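Local coordinates for protein CymD (Pseudomonas putida, PDB 6Z34) that probably carries monoaromatic hydrocarbons across the bacterial outer membrane, as a FadL-family channel, at residues R93-G107 and S132-Q146. Sequence-based numbering, arbitrary orientation.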
loop_
_atom_site.group_PDB
_atom_site.type_symbol
_atom_site.label_atom_id
_atom_site.label_comp_id
_atom_site.label_asym_id
_atom_site.label_seq_id
_atom_site.Cartn_x
_atom_site.Cartn_y
_atom_site.Cartn_z
ATOM N N ARG A 93 -23.457 -16.435 -11.814
ATOM C CA ARG A 93 -23.146 -15.042 -12.140
ATOM C C ARG A 93 -22.401 -14.313 -11.038
ATOM O O ARG A 93 -22.054 -13.148 -11.224
ATOM C CB ARG A 93 -24.431 -14.262 -12.433
ATOM C CG ARG A 93 -25.167 -14.693 -13.695
ATOM C CD ARG A 93 -26.605 -14.159 -13.692
ATOM N NE ARG A 93 -26.821 -13.077 -14.643
ATOM C CZ ARG A 93 -27.401 -13.221 -15.822
ATOM N NH1 ARG A 93 -27.821 -14.404 -16.217
ATOM N NH2 ARG A 93 -27.552 -12.176 -16.616
ATOM N N TYR A 94 -22.185 -14.943 -9.886
ATOM C CA TYR A 94 -21.646 -14.251 -8.730
ATOM C C TYR A 94 -20.235 -14.728 -8.440
ATOM O O TYR A 94 -19.863 -15.867 -8.752
ATOM C CB TYR A 94 -22.498 -14.471 -7.474
ATOM C CG TYR A 94 -23.850 -13.788 -7.492
ATOM C CD1 TYR A 94 -24.939 -14.367 -8.141
ATOM C CD2 TYR A 94 -24.044 -12.582 -6.834
ATOM C CE1 TYR A 94 -26.184 -13.737 -8.143
ATOM C CE2 TYR A 94 -25.270 -11.947 -6.833
ATOM C CZ TYR A 94 -26.335 -12.517 -7.486
ATOM O OH TYR A 94 -27.555 -11.874 -7.453
ATOM N N ALA A 95 -19.457 -13.820 -7.850
ATOM C CA ALA A 95 -18.208 -14.138 -7.188
ATOM C C ALA A 95 -18.276 -13.549 -5.795
ATOM O O ALA A 95 -18.782 -12.438 -5.619
ATOM C CB ALA A 95 -17.012 -13.566 -7.924
ATOM N N LEU A 96 -17.809 -14.320 -4.801
ATOM C CA LEU A 96 -17.706 -13.889 -3.412
ATOM C C LEU A 96 -16.281 -14.121 -2.958
ATOM O O LEU A 96 -15.694 -15.173 -3.241
ATOM C CB LEU A 96 -18.632 -14.650 -2.483
ATOM C CG LEU A 96 -20.106 -14.643 -2.881
ATOM C CD1 LEU A 96 -20.859 -15.683 -2.040
ATOM C CD2 LEU A 96 -20.695 -13.263 -2.715
ATOM N N GLY A 97 -15.727 -13.148 -2.256
ATOM C CA GLY A 97 -14.330 -13.207 -1.887
ATOM C C GLY A 97 -14.088 -12.596 -0.531
ATOM O O GLY A 97 -14.807 -11.698 -0.082
ATOM N N VAL A 98 -13.044 -13.090 0.114
ATOM C CA VAL A 98 -12.482 -12.456 1.292
ATOM C C VAL A 98 -10.987 -12.732 1.256
ATOM O O VAL A 98 -10.537 -13.706 0.649
ATOM C CB VAL A 98 -13.148 -12.980 2.590
ATOM C CG1 VAL A 98 -12.880 -14.451 2.747
ATOM C CG2 VAL A 98 -12.642 -12.197 3.829
ATOM N N GLY A 99 -10.211 -11.872 1.901
ATOM C CA GLY A 99 -8.788 -12.126 1.979
ATOM C C GLY A 99 -8.102 -11.233 2.991
ATOM O O GLY A 99 -8.740 -10.483 3.734
ATOM N N ALA A 100 -6.784 -11.347 3.023
ATOM C CA ALA A 100 -5.957 -10.517 3.891
ATOM C C ALA A 100 -4.726 -10.150 3.093
ATOM O O ALA A 100 -3.956 -11.037 2.704
ATOM C CB ALA A 100 -5.580 -11.233 5.182
ATOM N N PHE A 101 -4.565 -8.849 2.843
ATOM C CA PHE A 101 -3.515 -8.309 1.998
ATOM C C PHE A 101 -2.700 -7.332 2.835
ATOM O O PHE A 101 -3.237 -6.342 3.344
ATOM C CB PHE A 101 -4.105 -7.610 0.771
ATOM C CG PHE A 101 -4.822 -8.531 -0.159
ATOM C CD1 PHE A 101 -6.131 -8.911 0.086
ATOM C CD2 PHE A 101 -4.184 -9.032 -1.284
ATOM C CE1 PHE A 101 -6.793 -9.778 -0.783
ATOM C CE2 PHE A 101 -4.853 -9.900 -2.159
ATOM C CZ PHE A 101 -6.147 -10.273 -1.893
ATOM N N ALA A 102 -1.413 -7.607 2.968
ATOM C CA ALA A 102 -0.530 -6.853 3.830
ATOM C C ALA A 102 0.461 -6.080 2.982
ATOM O O ALA A 102 0.858 -6.527 1.899
ATOM C CB ALA A 102 0.215 -7.779 4.801
ATOM N N SER A 103 0.838 -4.906 3.473
ATOM C CA SER A 103 1.929 -4.142 2.894
ATOM C C SER A 103 2.839 -3.664 4.012
ATOM O O SER A 103 2.375 -3.328 5.106
ATOM C CB SER A 103 1.421 -2.961 2.050
ATOM O OG SER A 103 0.947 -1.900 2.851
ATOM N N ASP A 104 4.138 -3.645 3.717
ATOM C CA ASP A 104 5.205 -3.355 4.661
ATOM C C ASP A 104 6.251 -2.519 3.941
ATOM O O ASP A 104 6.560 -2.778 2.774
ATOM C CB ASP A 104 5.839 -4.657 5.178
ATOM C CG ASP A 104 6.423 -4.531 6.576
ATOM O OD1 ASP A 104 6.529 -3.400 7.096
ATOM O OD2 ASP A 104 6.794 -5.584 7.152
ATOM N N GLY A 105 6.797 -1.526 4.636
ATOM C CA GLY A 105 7.850 -0.700 4.073
ATOM C C GLY A 105 8.138 0.463 4.990
ATOM O O GLY A 105 7.409 0.724 5.953
ATOM N N VAL A 106 9.220 1.172 4.672
ATOM C CA VAL A 106 9.736 2.237 5.528
ATOM C C VAL A 106 10.014 3.482 4.696
ATOM O O VAL A 106 10.472 3.390 3.551
ATOM C CB VAL A 106 11.009 1.792 6.280
ATOM C CG1 VAL A 106 12.139 1.516 5.306
ATOM C CG2 VAL A 106 11.424 2.848 7.271
ATOM N N GLY A 107 9.736 4.651 5.274
ATOM C CA GLY A 107 10.032 5.921 4.652
ATOM C C GLY A 107 11.117 6.684 5.403
ATOM O O GLY A 107 11.537 6.320 6.501
ATOM N N SER A 132 9.828 6.174 9.237
ATOM C CA SER A 132 8.464 5.747 9.492
ATOM C C SER A 132 8.263 4.429 8.772
ATOM O O SER A 132 8.451 4.359 7.555
ATOM C CB SER A 132 7.470 6.789 9.009
ATOM O OG SER A 132 6.165 6.451 9.426
ATOM N N ARG A 133 7.922 3.388 9.520
ATOM C CA ARG A 133 7.511 2.117 8.947
ATOM C C ARG A 133 5.997 2.020 9.027
ATOM O O ARG A 133 5.417 2.186 10.106
ATOM C CB ARG A 133 8.157 0.934 9.673
ATOM C CG ARG A 133 7.759 -0.441 9.107
ATOM C CD ARG A 133 8.058 -1.569 10.099
ATOM N NE ARG A 133 7.685 -2.890 9.583
ATOM C CZ ARG A 133 7.593 -3.995 10.326
ATOM N NH1 ARG A 133 7.837 -3.951 11.632
ATOM N NH2 ARG A 133 7.245 -5.147 9.766
ATOM N N LEU A 134 5.371 1.735 7.890
ATOM C CA LEU A 134 3.924 1.676 7.768
ATOM C C LEU A 134 3.530 0.245 7.431
ATOM O O LEU A 134 3.986 -0.319 6.430
ATOM C CB LEU A 134 3.436 2.647 6.691
ATOM C CG LEU A 134 1.996 2.546 6.193
ATOM C CD1 LEU A 134 1.039 2.854 7.330
ATOM C CD2 LEU A 134 1.784 3.496 5.023
ATOM N N ILE A 135 2.701 -0.341 8.272
ATOM C CA ILE A 135 2.106 -1.641 8.024
ATOM C C ILE A 135 0.626 -1.412 7.785
ATOM O O ILE A 135 -0.049 -0.811 8.631
ATOM C CB ILE A 135 2.326 -2.593 9.215
ATOM C CG1 ILE A 135 3.819 -2.814 9.453
ATOM C CG2 ILE A 135 1.595 -3.918 8.986
ATOM C CD1 ILE A 135 4.130 -3.400 10.805
ATOM N N VAL A 136 0.120 -1.888 6.643
ATOM C CA VAL A 136 -1.311 -1.848 6.352
ATOM C C VAL A 136 -1.775 -3.257 6.000
ATOM O O VAL A 136 -1.278 -3.868 5.043
ATOM C CB VAL A 136 -1.653 -0.861 5.223
ATOM C CG1 VAL A 136 -3.173 -0.870 4.931
ATOM C CG2 VAL A 136 -1.159 0.554 5.579
ATOM N N LEU A 137 -2.704 -3.779 6.787
ATOM C CA LEU A 137 -3.352 -5.048 6.516
ATOM C C LEU A 137 -4.778 -4.744 6.081
ATOM O O LEU A 137 -5.556 -4.181 6.862
ATOM C CB LEU A 137 -3.345 -5.943 7.755
ATOM C CG LEU A 137 -4.089 -7.265 7.536
ATOM C CD1 LEU A 137 -3.320 -8.169 6.575
ATOM C CD2 LEU A 137 -4.341 -7.953 8.861
ATOM N N ARG A 138 -5.123 -5.109 4.848
ATOM C CA ARG A 138 -6.459 -4.868 4.315
ATOM C C ARG A 138 -7.201 -6.193 4.196
ATOM O O ARG A 138 -6.676 -7.179 3.656
ATOM C CB ARG A 138 -6.386 -4.118 2.976
ATOM C CG ARG A 138 -5.395 -2.951 3.040
ATOM C CD ARG A 138 -5.427 -2.018 1.806
ATOM N NE ARG A 138 -6.713 -1.353 1.708
ATOM C CZ ARG A 138 -6.909 -0.041 1.719
ATOM N NH1 ARG A 138 -5.871 0.805 1.802
ATOM N NH2 ARG A 138 -8.163 0.417 1.640
ATOM N N ILE A 139 -8.399 -6.233 4.763
ATOM C CA ILE A 139 -9.183 -7.457 4.797
ATOM C C ILE A 139 -10.453 -7.197 4.004
ATOM O O ILE A 139 -11.437 -6.710 4.576
ATOM C CB ILE A 139 -9.504 -7.892 6.237
ATOM C CG1 ILE A 139 -8.215 -8.045 7.050
ATOM C CG2 ILE A 139 -10.337 -9.189 6.230
ATOM C CD1 ILE A 139 -8.459 -8.350 8.539
ATOM N N PRO A 140 -10.468 -7.492 2.703
ATOM C CA PRO A 140 -11.645 -7.194 1.880
ATOM C C PRO A 140 -12.758 -8.200 2.064
ATOM O O PRO A 140 -12.527 -9.387 2.304
ATOM C CB PRO A 140 -11.102 -7.269 0.450
ATOM C CG PRO A 140 -10.004 -8.287 0.557
ATOM C CD PRO A 140 -9.346 -8.002 1.892
ATOM N N PHE A 141 -13.983 -7.693 1.968
ATOM C CA PHE A 141 -15.176 -8.514 1.776
ATOM C C PHE A 141 -15.731 -8.089 0.430
ATOM O O PHE A 141 -16.108 -6.926 0.253
ATOM C CB PHE A 141 -16.183 -8.333 2.910
ATOM C CG PHE A 141 -15.581 -8.553 4.277
ATOM C CD1 PHE A 141 -14.837 -7.551 4.895
ATOM C CD2 PHE A 141 -15.726 -9.766 4.932
ATOM C CE1 PHE A 141 -14.267 -7.746 6.138
ATOM C CE2 PHE A 141 -15.159 -9.968 6.177
ATOM C CZ PHE A 141 -14.420 -8.952 6.780
ATOM N N SER A 142 -15.707 -9.007 -0.534
ATOM C CA SER A 142 -15.823 -8.645 -1.936
ATOM C C SER A 142 -16.884 -9.494 -2.607
ATOM O O SER A 142 -17.104 -10.656 -2.244
ATOM C CB SER A 142 -14.499 -8.816 -2.663
ATOM O OG SER A 142 -14.512 -8.146 -3.910
ATOM N N ALA A 143 -17.540 -8.893 -3.596
ATOM C CA ALA A 143 -18.564 -9.573 -4.369
ATOM C C ALA A 143 -18.544 -9.013 -5.779
ATOM O O ALA A 143 -18.166 -7.859 -5.993
ATOM C CB ALA A 143 -19.953 -9.396 -3.741
ATOM N N ALA A 144 -18.964 -9.835 -6.745
ATOM C CA ALA A 144 -19.022 -9.387 -8.124
ATOM C C ALA A 144 -20.172 -10.103 -8.824
ATOM O O ALA A 144 -20.625 -11.170 -8.396
ATOM C CB ALA A 144 -17.691 -9.623 -8.847
ATOM N N TYR A 145 -20.657 -9.488 -9.899
ATOM C CA TYR A 145 -21.873 -9.957 -10.545
ATOM C C TYR A 145 -21.788 -9.659 -12.031
ATOM O O TYR A 145 -21.413 -8.545 -12.419
ATOM C CB TYR A 145 -23.112 -9.292 -9.927
ATOM C CG TYR A 145 -24.430 -9.725 -10.544
ATOM C CD1 TYR A 145 -24.959 -10.993 -10.295
ATOM C CD2 TYR A 145 -25.153 -8.865 -11.374
ATOM C CE1 TYR A 145 -26.173 -11.386 -10.855
ATOM C CE2 TYR A 145 -26.369 -9.249 -11.947
ATOM C CZ TYR A 145 -26.868 -10.517 -11.688
ATOM O OH TYR A 145 -28.074 -10.915 -12.235
ATOM N N GLN A 146 -22.123 -10.666 -12.848
ATOM C CA GLN A 146 -22.265 -10.494 -14.295
ATOM C C GLN A 146 -23.671 -9.992 -14.566
ATOM O O GLN A 146 -24.635 -10.760 -14.506
ATOM C CB GLN A 146 -22.031 -11.800 -15.043
ATOM C CG GLN A 146 -20.588 -12.159 -15.292
ATOM C CD GLN A 146 -20.454 -13.544 -15.888
ATOM O OE1 GLN A 146 -21.261 -14.426 -15.604
ATOM N NE2 GLN A 146 -19.440 -13.743 -16.723
#
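With CG set trans to the backbone nitrogen in both residues (chi1 -180° in Arg133, -152° in Asp104), an extended arginine reaches over the strand boundary to meet a carboxylate. The pair illustrates how neighbouring antiparallel strands of a FadL-type outer-membrane β-barrel are joined by side chains as well as backbone. Arg133 approaches side-on: NE donates to Asp104 OD1 at 2.8 Å and NH2 to Asp104 OD2 at 2.7 Å, each oxygen using its syn lone pair, and the two flat groups are nearly coplanar. Ile135 CD1 lies over one guanidinium face. A leucine in place of Arg133 would probably leave the Asp104 carboxylate without its charged mate and free to turn. Midway, Pro140 has no N-H to give, and its O takes a weak hydrogen bond from Gly99 N; Phe101 crosses the proline ring, CE1 lying 3.8 Å from Pro140 CG. On the ion pair's surface, Leu137 CD1 touches the methyls of Ala100 and Ala102, while Arg138, on the other face, turns to Asp158 and Thr244. At the far end Arg93 NE hydrogen-bonds to Gln146 O while its NH2 goes to Val147 O, and Tyr145 CD1 sits over the centre of the Tyr94 ring, 3.5 Å from Tyr94 CZ.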